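Local coordinates for disulfide bond forming protein (DsbF) (Mycobacterium tuberculosis, PDB 3IOS), which probably oxidises reduced, unfolded secreted proteins to form their disulfide bonds, acting as an extracellular thiol oxidase of the thioredoxin family, at residues L44-P49 and G105-N110; A118-D123 and V128-G133. All coordinates share one frame; numbering follows the deposited sequence.

Contact 1: residues L44-P49 and G105-N110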
loop_
_atom_site.group_PDB
_atom_site.type_symbol
_atom_site.label_atom_id
_atom_site.label_comp_id
_atom_site.label_asym_id
_atom_site.label_seq_id
_atom_site.Cartn_x
_atom_site.Cartn_y
_atom_site.Cartn_z
ATOM N N LEU A 44 -0.181 -2.078 -3.232
ATOM C CA LEU A 44 0.101 -1.927 -1.813
ATOM C C LEU A 44 1.334 -1.044 -1.716
ATOM O O LEU A 44 2.368 -1.318 -2.329
ATOM C CB LEU A 44 0.352 -3.286 -1.148
ATOM C CG LEU A 44 -0.911 -4.152 -1.057
ATOM C CD1 LEU A 44 -0.848 -5.243 -2.118
ATOM C CD2 LEU A 44 -1.037 -4.765 0.328
ATOM N N TRP A 45 1.205 0.038 -0.961
ATOM C CA TRP A 45 2.284 0.989 -0.781
ATOM C C TRP A 45 2.789 0.892 0.654
ATOM O O TRP A 45 2.067 1.219 1.599
ATOM C CB TRP A 45 1.750 2.388 -1.098
ATOM C CG TRP A 45 2.612 3.520 -0.680
ATOM C CD1 TRP A 45 3.946 3.672 -0.918
ATOM C CD2 TRP A 45 2.193 4.696 0.020
ATOM N NE1 TRP A 45 4.383 4.868 -0.413
ATOM C CE2 TRP A 45 3.327 5.518 0.168
ATOM C CE3 TRP A 45 0.964 5.137 0.530
ATOM C CZ2 TRP A 45 3.276 6.763 0.814
ATOM C CZ3 TRP A 45 0.913 6.378 1.174
ATOM C CH2 TRP A 45 2.063 7.173 1.307
ATOM N N PHE A 46 4.032 0.441 0.805
ATOM C CA PHE A 46 4.627 0.273 2.126
ATOM C C PHE A 46 5.340 1.547 2.536
ATOM O O PHE A 46 6.251 2.013 1.846
ATOM C CB PHE A 46 5.595 -0.911 2.105
ATOM C CG PHE A 46 4.953 -2.197 1.661
ATOM C CD1 PHE A 46 4.693 -2.436 0.312
ATOM C CD2 PHE A 46 4.564 -3.150 2.598
ATOM C CE1 PHE A 46 4.055 -3.607 -0.093
ATOM C CE2 PHE A 46 3.925 -4.323 2.199
ATOM C CZ PHE A 46 3.670 -4.549 0.851
ATOM N N TRP A 47 4.912 2.117 3.658
ATOM C CA TRP A 47 5.492 3.364 4.145
ATOM C C TRP A 47 5.718 3.392 5.650
ATOM O O TRP A 47 5.180 2.566 6.386
ATOM C CB TRP A 47 4.602 4.562 3.749
ATOM C CG TRP A 47 3.169 4.535 4.258
ATOM C CD1 TRP A 47 2.085 3.974 3.644
ATOM C CD2 TRP A 47 2.676 5.139 5.462
ATOM N NE1 TRP A 47 0.944 4.202 4.384
ATOM C CE2 TRP A 47 1.278 4.921 5.502
ATOM C CE3 TRP A 47 3.277 5.861 6.502
ATOM C CZ2 TRP A 47 0.476 5.378 6.548
ATOM C CZ3 TRP A 47 2.475 6.319 7.546
ATOM C CH2 TRP A 47 1.090 6.082 7.556
ATOM N N ALA A 48 6.545 4.337 6.084
ATOM C CA ALA A 48 6.848 4.548 7.502
ATOM C C ALA A 48 6.618 6.048 7.685
ATOM O O ALA A 48 7.040 6.846 6.855
ATOM C CB ALA A 48 8.300 4.180 7.808
ATOM N N PRO A 49 5.956 6.448 8.780
ATOM C CA PRO A 49 5.662 7.859 9.053
ATOM C C PRO A 49 6.851 8.813 9.075
ATOM O O PRO A 49 6.733 9.970 8.665
ATOM C CB PRO A 49 4.961 7.815 10.416
ATOM C CG PRO A 49 4.447 6.420 10.519
ATOM C CD PRO A 49 5.541 5.603 9.910
ATOM N N GLY A 105 4.340 -5.838 12.047
ATOM C CA GLY A 105 5.151 -6.092 10.871
ATOM C C GLY A 105 4.839 -7.337 10.062
ATOM O O GLY A 105 5.630 -7.723 9.205
ATOM N N SER A 106 3.692 -7.956 10.316
ATOM C CA SER A 106 3.328 -9.167 9.593
ATOM C C SER A 106 3.019 -8.938 8.113
ATOM O O SER A 106 3.332 -9.788 7.275
ATOM C CB SER A 106 2.147 -9.869 10.279
ATOM O OG SER A 106 1.004 -9.042 10.374
ATOM N N VAL A 107 2.418 -7.802 7.775
ATOM C CA VAL A 107 2.106 -7.549 6.374
ATOM C C VAL A 107 3.385 -7.288 5.582
ATOM O O VAL A 107 3.552 -7.808 4.482
ATOM C CB VAL A 107 1.118 -6.365 6.209
ATOM C CG1 VAL A 107 0.792 -6.163 4.730
ATOM C CG2 VAL A 107 -0.162 -6.646 6.990
ATOM N N TRP A 108 4.295 -6.486 6.131
ATOM C CA TRP A 108 5.553 -6.232 5.445
ATOM C C TRP A 108 6.289 -7.553 5.240
ATOM O O TRP A 108 6.830 -7.817 4.166
ATOM C CB TRP A 108 6.444 -5.301 6.266
ATOM C CG TRP A 108 6.117 -3.852 6.130
ATOM C CD1 TRP A 108 4.877 -3.293 6.038
ATOM C CD2 TRP A 108 7.047 -2.768 6.150
ATOM N NE1 TRP A 108 4.974 -1.920 6.005
ATOM C CE2 TRP A 108 6.297 -1.572 6.078
ATOM C CE3 TRP A 108 8.444 -2.688 6.232
ATOM C CZ2 TRP A 108 6.899 -0.309 6.080
ATOM C CZ3 TRP A 108 9.043 -1.431 6.235
ATOM C CH2 TRP A 108 8.267 -0.259 6.163
ATOM N N ALA A 109 6.303 -8.381 6.282
ATOM C CA ALA A 109 6.987 -9.668 6.220
ATOM C C ALA A 109 6.407 -10.541 5.116
ATOM O O ALA A 109 7.136 -11.215 4.388
ATOM C CB ALA A 109 6.875 -10.375 7.562
ATOM N N ASN A 110 5.086 -10.513 4.995
ATOM C CA ASN A 110 4.391 -11.300 3.991
ATOM C C ASN A 110 4.816 -10.969 2.562
ATOM O O ASN A 110 4.726 -11.814 1.671
ATOM C CB ASN A 110 2.885 -11.101 4.127
ATOM C CG ASN A 110 2.106 -11.910 3.120
ATOM O OD1 ASN A 110 1.998 -13.116 3.241
ATOM N ND2 ASN A 110 1.579 -11.246 2.102
#
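F46 on strand 44-47 faces W108 on the short helix 106-110, their CA atoms 7.4 Å apart, while the axes of these short strand and helix segments pass 10.4 Å from each other at 119°. No hydrogen bond joins the two segments; the contact is carried by side chains, chiefly two aromatic rings. F46 turns the edge of its ring to the face of the W108 indole in a T-shaped stack, the planes at 81° and the phenyl centroid 5.1 Å from that of the five-membered ring. The touching corner is CD2 of F46, which stands 3.5 Å from CD1 of W108 and almost as near to NE1, while CB of F46 sits over the same indole nearer its rim. With chi1 at -57° F46 has CG opposite its carbonyl carbon, which brings the CD2 edge to the indole, and the two side chains reach past each other in opposite directions. The far end of the indole runs on toward the end of the strand, where the W47 carbonyl O lies at the rim of the benzo ring, 3.4 Å from CZ2 of W108. The indole NE1 of W108 is satisfied elsewhere, donating to the carbonyl of V76 on strand 72-77, and this bond helps fix the rotation of the plane that F46 meets. Beside the stack, CG1 of V107 approaches CE2 of F46 at 4.4 Å, a looser apolar contact. The CB of W47 points away from the helix; its NE1 hydrogen-bonds Q99 OE1 and its indole stacks on F88 and touches the CxxC residues. Strand 42-47, central in the mixed sheet, leads into the C51-C54 motif at the start of helix 52-67, as in a thioredoxin fold, and W108 packs helix 106-110 onto that sheet.

Contact 2: residues A118-D123 and V128-G133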
loop_
_atom_site.group_PDB
_atom_site.type_symbol
_atom_site.label_atom_id
_atom_site.label_comp_id
_atom_site.label_asym_id
_atom_site.label_seq_id
_atom_site.Cartn_x
_atom_site.Cartn_y
_atom_site.Cartn_z
ATOM N N ALA A 118 8.249 0.927 -0.655
ATOM C CA ALA A 118 8.134 -0.231 -1.526
ATOM C C ALA A 118 6.711 -0.266 -2.053
ATOM O O ALA A 118 5.802 0.330 -1.463
ATOM C CB ALA A 118 8.450 -1.513 -0.769
ATOM N N TYR A 119 6.528 -0.958 -3.170
ATOM C CA TYR A 119 5.221 -1.076 -3.800
ATOM C C TYR A 119 4.978 -2.513 -4.231
ATOM O O TYR A 119 5.877 -3.165 -4.759
ATOM C CB TYR A 119 5.159 -0.178 -5.042
ATOM C CG TYR A 119 5.250 1.294 -4.749
ATOM C CD1 TYR A 119 4.098 2.070 -4.644
ATOM C CD2 TYR A 119 6.483 1.908 -4.536
ATOM C CE1 TYR A 119 4.167 3.421 -4.334
ATOM C CE2 TYR A 119 6.565 3.262 -4.220
ATOM C CZ TYR A 119 5.399 4.010 -4.121
ATOM O OH TYR A 119 5.462 5.348 -3.809
ATOM N N ALA A 120 3.773 -3.018 -3.990
ATOM C CA ALA A 120 3.441 -4.365 -4.430
ATOM C C ALA A 120 2.310 -4.206 -5.430
ATOM O O ALA A 120 1.257 -3.659 -5.101
ATOM C CB ALA A 120 3.003 -5.228 -3.260
ATOM N N PHE A 121 2.539 -4.657 -6.659
ATOM C CA PHE A 121 1.518 -4.552 -7.692
ATOM C C PHE A 121 0.838 -5.896 -7.866
ATOM O O PHE A 121 1.490 -6.916 -8.085
ATOM C CB PHE A 121 2.140 -4.064 -9.008
ATOM C CG PHE A 121 2.769 -2.700 -8.897
ATOM C CD1 PHE A 121 4.090 -2.555 -8.482
ATOM C CD2 PHE A 121 2.013 -1.554 -9.128
ATOM C CE1 PHE A 121 4.647 -1.289 -8.297
ATOM C CE2 PHE A 121 2.563 -0.285 -8.943
ATOM C CZ PHE A 121 3.883 -0.154 -8.525
ATOM N N VAL A 122 -0.482 -5.886 -7.735
ATOM C CA VAL A 122 -1.277 -7.096 -7.846
ATOM C C VAL A 122 -2.197 -7.014 -9.051
ATOM O O VAL A 122 -3.032 -6.117 -9.123
ATOM C CB VAL A 122 -2.148 -7.279 -6.590
ATOM C CG1 VAL A 122 -2.872 -8.610 -6.651
ATOM C CG2 VAL A 122 -1.282 -7.179 -5.337
ATOM N N ASP A 123 -2.052 -7.931 -10.004
ATOM C CA ASP A 123 -2.935 -7.888 -11.161
ATOM C C ASP A 123 -4.182 -8.713 -10.830
ATOM O O ASP A 123 -4.206 -9.435 -9.828
ATOM C CB ASP A 123 -2.208 -8.378 -12.435
ATOM C CG ASP A 123 -1.975 -9.876 -12.469
ATOM O OD1 ASP A 123 -1.165 -10.315 -13.315
ATOM O OD2 ASP A 123 -2.591 -10.624 -11.687
ATOM N N VAL A 128 1.761 -11.114 -8.265
ATOM C CA VAL A 128 2.317 -10.072 -7.409
ATOM C C VAL A 128 3.753 -9.709 -7.762
ATOM O O VAL A 128 4.629 -10.574 -7.837
ATOM C CB VAL A 128 2.280 -10.501 -5.928
ATOM C CG1 VAL A 128 2.904 -9.420 -5.055
ATOM C CG2 VAL A 128 0.848 -10.780 -5.508
ATOM N N ASP A 129 3.987 -8.419 -7.969
ATOM C CA ASP A 129 5.317 -7.922 -8.297
ATOM C C ASP A 129 5.695 -6.840 -7.290
ATOM O O ASP A 129 5.010 -5.824 -7.174
ATOM C CB ASP A 129 5.329 -7.357 -9.719
ATOM C CG ASP A 129 6.689 -6.825 -10.126
ATOM O OD1 ASP A 129 7.686 -7.561 -9.975
ATOM O OD2 ASP A 129 6.758 -5.674 -10.604
ATOM N N VAL A 130 6.780 -7.068 -6.557
ATOM C CA VAL A 130 7.233 -6.110 -5.553
ATOM C C VAL A 130 8.390 -5.269 -6.066
ATOM O O VAL A 130 9.384 -5.795 -6.571
ATOM C CB VAL A 130 7.686 -6.822 -4.257
ATOM C CG1 VAL A 130 8.172 -5.798 -3.235
ATOM C CG2 VAL A 130 6.543 -7.633 -3.689
ATOM N N VAL A 131 8.246 -3.956 -5.939
ATOM C CA VAL A 131 9.270 -3.019 -6.368
ATOM C C VAL A 131 9.762 -2.266 -5.142
ATOM O O VAL A 131 8.992 -1.601 -4.456
ATOM C CB VAL A 131 8.716 -2.006 -7.390
ATOM C CG1 VAL A 131 9.791 -0.990 -7.747
ATOM C CG2 VAL A 131 8.236 -2.739 -8.640
ATOM N N ARG A 132 11.053 -2.377 -4.862
ATOM C CA ARG A 132 11.623 -1.701 -3.709
ATOM C C ARG A 132 12.311 -0.421 -4.139
ATOM O O ARG A 132 13.180 -0.429 -5.012
ATOM C CB ARG A 132 12.616 -2.622 -3.007
ATOM C CG ARG A 132 11.985 -3.904 -2.512
ATOM C CD ARG A 132 13.014 -4.823 -1.883
ATOM N NE ARG A 132 12.387 -5.987 -1.264
ATOM C CZ ARG A 132 11.730 -6.932 -1.928
ATOM N NH1 ARG A 132 11.192 -7.947 -1.269
ATOM N NH2 ARG A 132 11.615 -6.872 -3.249
ATOM N N GLY A 133 11.913 0.684 -3.526
ATOM C CA GLY A 133 12.506 1.957 -3.862
ATOM C C GLY A 133 11.441 2.992 -4.143
ATOM O O GLY A 133 10.245 2.707 -4.062
#
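Y119 and V131 form a hydrogen-bonded antiparallel pair, with Y119 N to V131 O at 2.9 Å and V131 N to Y119 O at 2.8 Å, and the same two-bond pattern recurs at F121 and D129. The F121 side chain can be followed outward from there. Its CB lies 3.8 Å from the carbonyl O of D129, the oxygen that already accepts the F121 N-H in an almost straight bond (177° at the hydrogen). With chi1 at -61° the ring leans back along its own strand toward Y119, turning its CD1-CE1 edge to the partner strand. CD1 of F121 stays 3.6 Å from D129 O. CE1 of F121 goes on to meet CG2 of V131 at 3.9 Å, the methyl coming in at the ring edge. Beyond this strand pair, L140, R143 and L147 of helix 137-147 touch the phenyl group. The two strands make the beta hairpin that ends the central sheet of the thioredoxin fold, with 128-132 as its outermost strand and 118-122 bonded to 42-47 on its other side. Y119, on the same face as F121, sets its ring edge toward the carbonyl O of G133, 3.7 Å from CE2 of Y119, while its hydroxyl hydrogen-bonds E57. A120, V130, V122 and V128 occupy the opposite face, where CG2 of V122 and CG2 of V128 lie side by side 4.2 Å apart.

In the fold
After the small pair 23-25 and 31-33 the chain enters strand 42-47, which takes part in contact 1, and then leaves it through helix 52-67, strand 72-77, helix 82-91 and strand 98-101. Contact 1 closes this long loop when helix 106-110 returns to the strand. The chain moves straight on to strand 118-122, and contact 2 closes the short loop 123-127, so the two contacts follow in series. Strand 118-122 ties them together: L44 O accepts the A120 N-H (O to N 2.8 Å), F46 N donates to A118 O at 2.9 Å, and the W45 and Y119 rings stack. The hairpin thus extends, antiparallel, the sheet that helix 106-110 packs against.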